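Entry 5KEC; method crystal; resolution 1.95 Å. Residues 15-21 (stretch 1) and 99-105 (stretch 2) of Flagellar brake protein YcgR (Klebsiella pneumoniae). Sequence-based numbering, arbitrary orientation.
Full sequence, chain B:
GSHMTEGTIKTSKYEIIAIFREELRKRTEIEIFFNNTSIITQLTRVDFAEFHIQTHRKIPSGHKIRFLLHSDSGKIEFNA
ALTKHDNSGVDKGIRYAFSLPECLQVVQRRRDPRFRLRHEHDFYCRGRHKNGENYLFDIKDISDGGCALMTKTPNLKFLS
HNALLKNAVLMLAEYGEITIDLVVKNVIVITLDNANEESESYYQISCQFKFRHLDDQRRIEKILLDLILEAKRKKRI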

# COMPACT_ATOMS: atom_id res chain seq x y z
N GLU B 15 -24.90 7.89 -3.34
CA GLU B 15 -24.49 8.00 -1.95
C GLU B 15 -23.02 8.41 -1.86
O GLU B 15 -22.66 9.26 -1.06
CB GLU B 15 -24.71 6.68 -1.21
CG GLU B 15 -24.51 6.80 0.29
CD GLU B 15 -24.69 5.49 1.03
OE1 GLU B 15 -24.89 4.46 0.35
OE2 GLU B 15 -24.64 5.49 2.28
N ILE B 16 -22.18 7.83 -2.71
CA ILE B 16 -20.75 8.12 -2.66
C ILE B 16 -20.48 9.59 -2.97
O ILE B 16 -19.70 10.25 -2.26
CB ILE B 16 -19.94 7.22 -3.61
CG1 ILE B 16 -19.82 5.81 -3.03
CG2 ILE B 16 -18.55 7.81 -3.85
CD1 ILE B 16 -19.57 4.74 -4.10
N ILE B 17 -21.12 10.11 -4.01
CA ILE B 17 -21.01 11.52 -4.34
C ILE B 17 -21.49 12.35 -3.15
O ILE B 17 -20.80 13.27 -2.71
CB ILE B 17 -21.80 11.89 -5.60
CG1 ILE B 17 -21.20 11.19 -6.82
CG2 ILE B 17 -21.80 13.39 -5.82
CD1 ILE B 17 -21.99 11.41 -8.12
N ALA B 18 -22.66 12.01 -2.63
CA ALA B 18 -23.24 12.71 -1.48
C ALA B 18 -22.29 12.72 -0.28
O ALA B 18 -22.19 13.73 0.43
CB ALA B 18 -24.57 12.08 -1.09
N ILE B 19 -21.60 11.61 -0.04
CA ILE B 19 -20.68 11.51 1.09
C ILE B 19 -19.45 12.40 0.88
O ILE B 19 -19.01 13.08 1.81
CB ILE B 19 -20.23 10.05 1.34
CG1 ILE B 19 -21.34 9.27 2.05
CG2 ILE B 19 -18.96 10.02 2.19
CD1 ILE B 19 -21.15 7.76 2.01
N PHE B 20 -18.92 12.40 -0.34
CA PHE B 20 -17.76 13.25 -0.62
C PHE B 20 -18.09 14.73 -0.45
O PHE B 20 -17.33 15.48 0.16
CB PHE B 20 -17.18 12.95 -2.00
CG PHE B 20 -16.11 11.90 -1.98
CD1 PHE B 20 -16.43 10.57 -1.76
CD2 PHE B 20 -14.78 12.23 -2.18
CE1 PHE B 20 -15.45 9.60 -1.72
CE2 PHE B 20 -13.79 11.27 -2.14
CZ PHE B 20 -14.12 9.95 -1.92
N ARG B 21 -19.24 15.15 -0.97
CA ARG B 21 -19.68 16.53 -0.86
C ARG B 21 -19.82 16.98 0.59
O ARG B 21 -19.49 18.11 0.93
CB ARG B 21 -21.00 16.75 -1.60
CG ARG B 21 -20.89 16.67 -3.11
CD ARG B 21 -22.17 17.14 -3.77
NE ARG B 21 -22.10 17.10 -5.23
CZ ARG B 21 -21.54 18.05 -5.97
NH1 ARG B 21 -21.00 19.11 -5.39
NH2 ARG B 21 -21.52 17.94 -7.29
N SER B 99 -10.44 9.92 -9.76
CA SER B 99 -11.78 9.44 -10.04
C SER B 99 -12.46 9.10 -8.73
O SER B 99 -11.83 8.58 -7.82
CB SER B 99 -11.74 8.20 -10.94
OG SER B 99 -11.57 8.55 -12.30
N LEU B 100 -13.75 9.41 -8.63
CA LEU B 100 -14.49 9.03 -7.43
C LEU B 100 -14.42 7.52 -7.28
O LEU B 100 -14.49 6.79 -8.27
CB LEU B 100 -15.95 9.49 -7.51
CG LEU B 100 -16.22 10.95 -7.13
CD1 LEU B 100 -17.68 11.30 -7.41
CD2 LEU B 100 -15.87 11.22 -5.67
N PRO B 101 -14.25 7.05 -6.05
CA PRO B 101 -14.21 5.61 -5.80
C PRO B 101 -15.56 5.00 -6.13
O PRO B 101 -16.58 5.69 -6.05
CB PRO B 101 -13.94 5.52 -4.30
CG PRO B 101 -14.51 6.79 -3.75
CD PRO B 101 -14.23 7.83 -4.79
N GLU B 102 -15.57 3.73 -6.50
CA GLU B 102 -16.80 3.05 -6.86
C GLU B 102 -17.21 2.17 -5.70
O GLU B 102 -18.27 1.56 -5.70
CB GLU B 102 -16.61 2.23 -8.13
CG GLU B 102 -16.31 3.08 -9.36
CD GLU B 102 -15.77 2.26 -10.52
OE1 GLU B 102 -14.94 1.37 -10.28
OE2 GLU B 102 -16.19 2.52 -11.67
N CYS B 103 -16.35 2.11 -4.69
CA CYS B 103 -16.65 1.38 -3.48
C CYS B 103 -16.02 2.06 -2.27
O CYS B 103 -14.86 2.47 -2.30
CB CYS B 103 -16.16 -0.07 -3.58
SG CYS B 103 -16.97 -1.19 -2.42
N LEU B 104 -16.81 2.20 -1.21
CA LEU B 104 -16.34 2.74 0.05
C LEU B 104 -16.56 1.71 1.13
O LEU B 104 -17.57 1.01 1.13
CB LEU B 104 -17.11 4.01 0.42
CG LEU B 104 -17.00 5.23 -0.49
CD1 LEU B 104 -17.93 6.33 -0.00
CD2 LEU B 104 -15.57 5.72 -0.53
N GLN B 105 -15.61 1.62 2.05
CA GLN B 105 -15.80 0.79 3.23
C GLN B 105 -15.58 1.60 4.51
O GLN B 105 -14.50 2.14 4.74
CB GLN B 105 -14.88 -0.42 3.20
CG GLN B 105 -14.96 -1.28 4.44
CD GLN B 105 -14.29 -2.63 4.26
OE1 GLN B 105 -14.48 -3.29 3.24
NE2 GLN B 105 -13.51 -3.04 5.25

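Packing without hydrogen bonds joins the two stretches: 383 Å² of surface is buried, both sides summed. Residues 15–21 are helical; Phe 20 N donates a hydrogen bond to Ile 16 O (3.0 Å) within the helix, which meets the second stretch through its side chains.

The aliphatic contacts centre on Ile 16, whose CA-to-CB bond points toward the second stretch. Its CG1 lies 3.6 Å from Leu 104 CD1, and its CG2 lies 4.2 Å from Pro 101 CG. Ile 16 also makes van der Waals contacts with main-chain oxygens, CG2 to Pro 101 O (3.6 Å) and CD1 to Glu 102 O (3.8 Å). Leu 104 CD1 is also 4.1 Å from Ile 19 CD1, so it touches residues nearly one helical turn apart. The CA-to-CB bond of Ile 17 points sideways, yet CG1 lies 3.6 Å from Leu 100 CD1.

The aromatic contacts involve Phe 20. Leu 100 CD2 sits 3.8 Å from the ring centroid of Phe 20 and 14° off the normal, a CH-pi arrangement over one face. Leu 104 CD2 approaches the edge, 4.1 Å from Phe 20 CE1, while Pro 101 CD comes obliquely to 3.6 Å from Phe 20 CZ.

Branched Leu 100 suits this site: CD1 meets Ile 17 while CD2 meets the ring. Ile 16, Phe 20, Pro 101 and Leu 104 are buried, and their apolar side chains suit a contact without hydrogen bonds. The CA-to-CB bonds of Glu 102 and Cys 103 point away.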